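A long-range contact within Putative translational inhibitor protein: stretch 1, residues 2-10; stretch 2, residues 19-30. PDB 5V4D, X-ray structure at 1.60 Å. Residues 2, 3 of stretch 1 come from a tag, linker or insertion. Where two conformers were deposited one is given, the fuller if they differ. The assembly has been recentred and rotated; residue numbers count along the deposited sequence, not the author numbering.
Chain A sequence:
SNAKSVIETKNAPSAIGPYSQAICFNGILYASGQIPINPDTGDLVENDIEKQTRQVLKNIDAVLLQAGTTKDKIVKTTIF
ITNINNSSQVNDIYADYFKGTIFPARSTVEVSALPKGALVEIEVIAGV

Stretch 1 (2-10) NAKSVIETK
Stretch 2 (19-30) YSQAICFNGILY

The contact is an antiparallel β pairing in which a short N-terminal strand lies along the first arm of a β hairpin, held by backbone hydrogen bonds, a glutamine clamp at one end and a small apolar cluster on one face.

The strand around Ser5 to Ile7 runs at 146° to strand 22-25, their axes approaching to 4.7 Å, and the two stretches bury 661 Å² in all. Ser5 faces Cys24 in a hydrogen-bonded pair (CA-CA 5.2 Å): Ser5 N donates to Cys24 O at 2.9 Å, and Cys24 N to Ser5 O at 2.8 Å. Val6 then faces Ile23 in a non-hydrogen-bonded pair (CA-CA 4.8 Å), and Ile7 N reaches Ala22 O at 3.0 Å. Phi/psi of -135/152, -95/149 and -113/126 keep Ser5, Val6 and Ile7 extended. Ile23 spends its own N and O on Tyr30, so strand 22-25 is bonded along both edges.

Ser5, Ile7, Ala22 and Cys24 share one face. Ile7 (chi1 and chi2 both m) is buried there, its CB 3.9 Å from Ala22 CB, its CD1 3.9 Å from Cys24 SG and its CG1 3.9 Å from Leu29 CD1. Ala22 contributes only its methyl to this face, and Ile7 packs against it, while Ser5 (chi1 p) brings OG to 3.5 Å from Cys24 CB. On the other face, Val6 CG2 lies 4.4 Å from Ile23 CD1 and 3.5 Å from Ser20 OG. Lys4 lays CG 3.8 Å from Ile23 CG2; its all-t chain then leads the amine away to a hydrogen bond elsewhere in the structure.

Beyond Ile7, Gln21 (chi1 m, chi2 t) substitutes its amide for a backbone partner. OE1 accepts from Thr9 N at 2.7 Å and NE2 donates to Thr9 O at 2.9 Å, a pairing suited to a side chain carrying both donor and acceptor. Water 2 adds a bridge, donating to Ile7 O at 2.7 Å and accepting from Gln21 N at 2.9 Å.

At the opposite end, the hairpin reverses through a type I' turn from Phe25 to Ile28. Gly27 (84/2) suits it because a CB would jam against the preceding carbonyl. Asn26 (50/42) donates its N to Asn2 O at 2.9 Å, nearly linearly; Asn2 and Ala3 are tag residues. The Phe25 ring (chi1 t) presents its edge to Lys4, with CD2 3.6 Å from Lys4 N.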

ATOM      1  N   ASN A   2      15.941 -17.961   0.871  1.00 48.22           N
ATOM      2  CA  ASN A   2      15.274 -16.704   0.542  1.00 47.16           C
ATOM      3  C   ASN A   2      14.060 -16.821  -0.381  1.00 49.67           C
ATOM      4  O   ASN A   2      13.318 -15.844  -0.523  1.00 35.25           O
ATOM      5  CB  ASN A   2      16.246 -15.714  -0.107  1.00 49.73           C
ATOM      6  CG  ASN A   2      17.243 -15.166   0.869  1.00 62.43           C
ATOM      7  OD1 ASN A   2      18.102 -14.351   0.504  1.00 67.82           O
ATOM      8  ND2 ASN A   2      17.156 -15.617   2.125  1.00 64.50           N
ATOM      9  N   ALA A   3      13.891 -17.978  -1.031  1.00 51.18           N
ATOM     10  CA  ALA A   3      12.765 -18.197  -1.931  1.00 39.37           C
ATOM     11  C   ALA A   3      11.456 -18.120  -1.143  1.00 24.78           C
ATOM     12  O   ALA A   3      11.441 -18.256   0.085  1.00 33.29           O
ATOM     13  CB  ALA A   3      12.898 -19.549  -2.637  1.00 33.35           C
ATOM     14  N   LYS A   4      10.353 -17.863  -1.859  1.00 22.66           N
ATOM     15  CA  LYS A   4       9.115 -17.470  -1.196  1.00 22.17           C
ATOM     16  C   LYS A   4       8.647 -18.556  -0.225  1.00 20.76           C
ATOM     17  O   LYS A   4       8.582 -19.747  -0.572  1.00 23.73           O
ATOM     18  CB  LYS A   4       8.070 -17.164  -2.277  1.00 28.77           C
ATOM     19  CG  LYS A   4       6.682 -17.246  -1.902  1.00 27.24           C
ATOM     20  CD  LYS A   4       5.850 -16.618  -3.022  1.00 23.24           C
ATOM     21  CE  LYS A   4       4.447 -17.075  -2.842  1.00 18.01           C
ATOM     22  NZ  LYS A   4       3.583 -16.904  -4.066  1.00 18.33           N
ATOM     23  N   SER A   5       8.377 -18.160   1.020  1.00 19.02           N
ATOM     24  CA  SER A   5       7.931 -19.116   2.019  1.00 20.70           C
ATOM     25  C   SER A   5       6.753 -18.569   2.806  1.00 22.24           C
ATOM     26  O   SER A   5       6.589 -17.350   2.949  1.00 21.24           O
ATOM     27  CB  SER A   5       9.046 -19.480   2.989  1.00 25.26           C
ATOM     28  OG  SER A   5       9.407 -18.351   3.722  1.00 29.32           O
ATOM     29  N   VAL A   6       5.921 -19.502   3.295  1.00 17.67           N
ATOM     30  CA  VAL A   6       4.657 -19.148   3.921  1.00 19.29           C
ATOM     31  C   VAL A   6       4.849 -19.065   5.424  1.00 20.98           C
ATOM     32  O   VAL A   6       5.690 -19.775   6.009  1.00 20.63           O
ATOM     33  CB  VAL A   6       3.550 -20.152   3.545  1.00 19.11           C
ATOM     34  CG1 VAL A   6       3.755 -21.476   4.325  1.00 18.76           C
ATOM     35  CG2 VAL A   6       2.193 -19.588   3.876  1.00 22.99           C
ATOM     36  N   ILE A   7       4.066 -18.187   6.065  1.00 18.06           N
ATOM     37  CA  ILE A   7       3.952 -18.115   7.524  1.00 17.12           C
ATOM     38  C   ILE A   7       2.537 -18.535   7.895  1.00 17.83           C
ATOM     39  O   ILE A   7       1.559 -18.008   7.346  1.00 19.16           O
ATOM     40  CB  ILE A   7       4.226 -16.705   8.072  1.00 21.44           C
ATOM     41  CG1 ILE A   7       5.641 -16.227   7.719  1.00 23.57           C
ATOM     42  CG2 ILE A   7       4.010 -16.699   9.583  1.00 19.93           C
ATOM     43  CD1 ILE A   7       6.738 -17.105   8.286  1.00 23.07           C
ATOM     44  N   GLU A   8       2.426 -19.519   8.796  1.00 17.34           N
ATOM     45  CA  GLU A   8       1.131 -20.034   9.245  1.00 19.62           C
ATOM     46  C   GLU A   8       1.228 -20.237  10.747  1.00 21.74           C
ATOM     47  O   GLU A   8       2.115 -20.968  11.212  1.00 20.29           O
ATOM     48  CB  GLU A   8       0.790 -21.368   8.558  1.00 23.23           C
ATOM     49  CG  GLU A   8       0.949 -21.382   7.037  1.00 32.05           C
ATOM     50  CD  GLU A   8       0.858 -22.802   6.411  1.00 51.78           C
ATOM     51  OE1 GLU A   8       1.722 -23.665   6.717  1.00 49.60           O
ATOM     52  OE2 GLU A   8      -0.069 -23.038   5.593  1.00 47.81           O
ATOM     53  N   THR A   9       0.327 -19.607  11.500  1.00 16.22           N
ATOM     54  CA  THR A   9       0.239 -19.809  12.948  1.00 17.84           C
ATOM     55  C   THR A   9      -1.209 -19.776  13.417  1.00 22.01           C
ATOM     56  O   THR A   9      -1.974 -18.898  13.008  1.00 18.98           O
ATOM     57  CB  THR A   9       1.066 -18.782  13.743  1.00 24.19           C
ATOM     58  OG1 THR A   9       0.808 -18.974  15.142  1.00 26.81           O
ATOM     59  CG2 THR A   9       0.747 -17.340  13.398  1.00 22.79           C
ATOM     60  N   LYS A  10      -1.578 -20.743  14.292  1.00 20.23           N
ATOM     61  CA  LYS A  10      -2.900 -20.698  14.896  1.00 21.23           C
ATOM     62  C   LYS A  10      -3.065 -19.538  15.878  1.00 20.90           C
ATOM     63  O   LYS A  10      -4.197 -19.283  16.328  1.00 22.38           O
ATOM     64  CB  LYS A  10      -3.210 -22.033  15.619  1.00 24.72           C
ATOM     65  CG  LYS A  10      -3.454 -23.222  14.686  1.00 36.32           C
ATOM     66  CD  LYS A  10      -4.470 -22.884  13.600  1.00 40.56           C
ATOM     67  CE  LYS A  10      -5.218 -24.118  13.104  1.00 51.24           C
ATOM     68  NZ  LYS A  10      -4.294 -25.185  12.628  1.00 56.67           N
ATOM     69  N   TYR A  19      -5.494 -16.311   0.761  1.00 24.24           N
ATOM     70  CA  TYR A  19      -4.298 -15.548   1.069  1.00 21.97           C
ATOM     71  C   TYR A  19      -3.542 -16.282   2.177  1.00 19.19           C
ATOM     72  O   TYR A  19      -4.055 -17.215   2.810  1.00 25.34           O
ATOM     73  CB  TYR A  19      -4.615 -14.086   1.450  1.00 21.01           C
ATOM     74  CG  TYR A  19      -5.547 -13.915   2.634  1.00 22.95           C
ATOM     75  CD1 TYR A  19      -5.050 -13.815   3.914  1.00 24.02           C
ATOM     76  CD2 TYR A  19      -6.935 -13.827   2.453  1.00 35.93           C
ATOM     77  CE1 TYR A  19      -5.885 -13.677   4.991  1.00 31.36           C
ATOM     78  CE2 TYR A  19      -7.788 -13.679   3.541  1.00 38.70           C
ATOM     79  CZ  TYR A  19      -7.248 -13.617   4.811  1.00 38.52           C
ATOM     80  OH  TYR A  19      -8.055 -13.484   5.927  1.00 38.23           O
ATOM     81  N   SER A  20      -2.275 -15.914   2.331  1.00 17.09           N
ATOM     82  CA  SER A  20      -1.470 -16.399   3.436  1.00 16.18           C
ATOM     83  C   SER A  20      -1.358 -15.324   4.511  1.00 16.28           C
ATOM     84  O   SER A  20      -1.355 -14.133   4.192  1.00 18.37           O
ATOM     85  CB  SER A  20      -0.072 -16.761   2.951  1.00 21.84           C
ATOM     86  OG  SER A  20      -0.119 -17.839   2.003  1.00 19.58           O
ATOM     87  N   GLN A  21      -1.240 -15.743   5.777  1.00 15.94           N
ATOM     88  CA  GLN A  21      -1.023 -14.748   6.847  1.00 16.12           C
ATOM     89  C   GLN A  21       0.189 -13.865   6.558  1.00 16.73           C
ATOM     90  O   GLN A  21       0.153 -12.636   6.777  1.00 17.20           O
ATOM     91  CB  GLN A  21      -0.865 -15.441   8.199  1.00 14.40           C
ATOM     92  CG  GLN A  21      -2.113 -16.218   8.649  1.00 15.59           C
ATOM     93  CD  GLN A  21      -1.849 -17.045   9.893  1.00 20.23           C
ATOM     94  OE1 GLN A  21      -0.733 -17.516  10.076  1.00 20.10           O
ATOM     95  NE2 GLN A  21      -2.879 -17.245  10.748  1.00 19.24           N
ATOM     96  N   ALA A  22       1.273 -14.464   6.078  1.00 15.65           N
ATOM     97  CA  ALA A  22       2.402 -13.661   5.635  1.00 16.02           C
ATOM     98  C   ALA A  22       3.241 -14.505   4.696  1.00 17.60           C
ATOM     99  O   ALA A  22       3.114 -15.737   4.660  1.00 16.97           O
ATOM    100  CB  ALA A  22       3.232 -13.185   6.803  1.00 15.01           C
ATOM    101  N   ILE A  23       4.057 -13.814   3.897  1.00 15.26           N
ATOM    102  CA  ILE A  23       4.995 -14.440   2.963  1.00 13.85           C
ATOM    103  C   ILE A  23       6.364 -13.846   3.245  1.00 15.80           C
ATOM    104  O   ILE A  23       6.487 -12.625   3.372  1.00 16.42           O
ATOM    105  CB  ILE A  23       4.607 -14.163   1.493  1.00 14.30           C
ATOM    106  CG1 ILE A  23       3.323 -14.889   1.106  1.00 14.66           C
ATOM    107  CG2 ILE A  23       5.786 -14.531   0.530  1.00 14.90           C
ATOM    108  CD1 ILE A  23       3.445 -16.402   1.130  1.00 18.90           C
ATOM    109  N   CYS A  24       7.390 -14.695   3.345  1.00 15.62           N
ATOM    110  CA  CYS A  24       8.762 -14.208   3.444  1.00 17.53           C
ATOM    111  C   CYS A  24       9.442 -14.381   2.098  1.00 21.71           C
ATOM    112  O   CYS A  24       9.330 -15.436   1.476  1.00 20.43           O
ATOM    113  CB  CYS A  24       9.554 -14.971   4.509  1.00 24.60           C
ATOM    114  SG  CYS A  24       8.922 -14.649   6.175  1.00 29.51           S
ATOM    115  N   PHE A  25      10.188 -13.362   1.674  1.00 18.55           N
ATOM    116  CA  PHE A  25      10.842 -13.433   0.375  1.00 18.29           C
ATOM    117  C   PHE A  25      12.004 -12.456   0.356  1.00 20.18           C
ATOM    118  O   PHE A  25      11.805 -11.268   0.637  1.00 20.76           O
ATOM    119  CB  PHE A  25       9.876 -13.100  -0.760  1.00 19.32           C
ATOM    120  CG  PHE A  25      10.535 -13.152  -2.100  1.00 20.33           C
ATOM    121  CD1 PHE A  25      10.762 -11.990  -2.842  1.00 24.82           C
ATOM    122  CD2 PHE A  25      10.970 -14.367  -2.596  1.00 20.68           C
ATOM    123  CE1 PHE A  25      11.394 -12.050  -4.079  1.00 24.55           C
ATOM    124  CE2 PHE A  25      11.589 -14.436  -3.838  1.00 24.23           C
ATOM    125  CZ  PHE A  25      11.793 -13.256  -4.573  1.00 24.87           C
ATOM    126  N   ASN A  26      13.200 -12.948   0.013  1.00 22.25           N
ATOM    127  CA  ASN A  26      14.400 -12.101  -0.077  1.00 22.75           C
ATOM    128  C   ASN A  26      14.594 -11.237   1.163  1.00 24.64           C
ATOM    129  O   ASN A  26      14.913 -10.046   1.078  1.00 30.34           O
ATOM    130  CB  ASN A  26      14.368 -11.234  -1.331  1.00 23.34           C
ATOM    131  CG  ASN A  26      14.623 -12.053  -2.593  1.00 34.82           C
ATOM    132  OD1 ASN A  26      14.790 -13.280  -2.522  1.00 32.98           O
ATOM    133  ND2 ASN A  26      14.663 -11.383  -3.752  1.00 33.53           N
ATOM    134  N   GLY A  27      14.375 -11.827   2.328  1.00 20.02           N
ATOM    135  CA  GLY A  27      14.678 -11.101   3.549  1.00 24.48           C
ATOM    136  C   GLY A  27      13.589 -10.161   4.044  1.00 24.49           C
ATOM    137  O   GLY A  27      13.773  -9.530   5.098  1.00 23.83           O
ATOM    138  N   ILE A  28      12.451 -10.092   3.362  1.00 20.63           N
ATOM    139  CA  ILE A  28      11.325  -9.257   3.767  1.00 17.86           C
ATOM    140  C   ILE A  28      10.128 -10.134   4.111  1.00 17.92           C
ATOM    141  O   ILE A  28       9.785 -11.046   3.347  1.00 19.55           O
ATOM    142  CB  ILE A  28      10.912  -8.271   2.660  1.00 20.07           C
ATOM    143  CG1 ILE A  28      12.083  -7.354   2.281  1.00 29.05           C
ATOM    144  CG2 ILE A  28       9.642  -7.509   3.089  1.00 21.22           C
ATOM    145  CD1 ILE A  28      12.397  -6.356   3.345  1.00 42.47           C
ATOM    146  N   LEU A  29       9.489  -9.852   5.253  0.59 16.05           N
ATOM    147  CA  LEU A  29       8.220 -10.460   5.622  0.59 15.58           C
ATOM    148  C   LEU A  29       7.077  -9.545   5.194  0.59 16.80           C
ATOM    149  O   LEU A  29       6.982  -8.402   5.662  0.59 15.49           O
ATOM    150  CB  LEU A  29       8.166 -10.680   7.132  0.59 16.12           C
ATOM    151  CG  LEU A  29       6.857 -11.213   7.687  0.59 17.80           C
ATOM    152  CD1 LEU A  29       6.592 -12.515   7.055  0.59 29.88           C
ATOM    153  CD2 LEU A  29       6.958 -11.402   9.195  0.59 21.84           C
ATOM    154  N   TYR A  30       6.223 -10.038   4.303  1.00 15.17           N
ATOM    155  CA  TYR A  30       5.067  -9.282   3.835  1.00 17.01           C
ATOM    156  C   TYR A  30       3.864  -9.838   4.580  1.00 15.09           C
ATOM    157  O   TYR A  30       3.448 -10.960   4.302  1.00 17.17           O
ATOM    158  CB  TYR A  30       4.862  -9.447   2.330  1.00 15.62           C
ATOM    159  CG  TYR A  30       5.986  -8.936   1.464  1.00 15.11           C
ATOM    160  CD1 TYR A  30       5.941  -7.634   0.919  1.00 18.65           C
ATOM    161  CD2 TYR A  30       7.099  -9.738   1.189  1.00 17.60           C
ATOM    162  CE1 TYR A  30       6.975  -7.161   0.137  1.00 18.55           C
ATOM    163  CE2 TYR A  30       8.137  -9.257   0.390  1.00 20.72           C
ATOM    164  CZ  TYR A  30       8.073  -7.985  -0.121  1.00 24.01           C
ATOM    165  OH  TYR A  30       9.126  -7.550  -0.910  1.00 25.64           O
TER
HETATM  166  O   HOH W   1      12.247 -16.681   2.362  1.00 38.72           O
HETATM  167  O   HOH W   2      -0.888 -18.560   6.370  1.00 20.26           O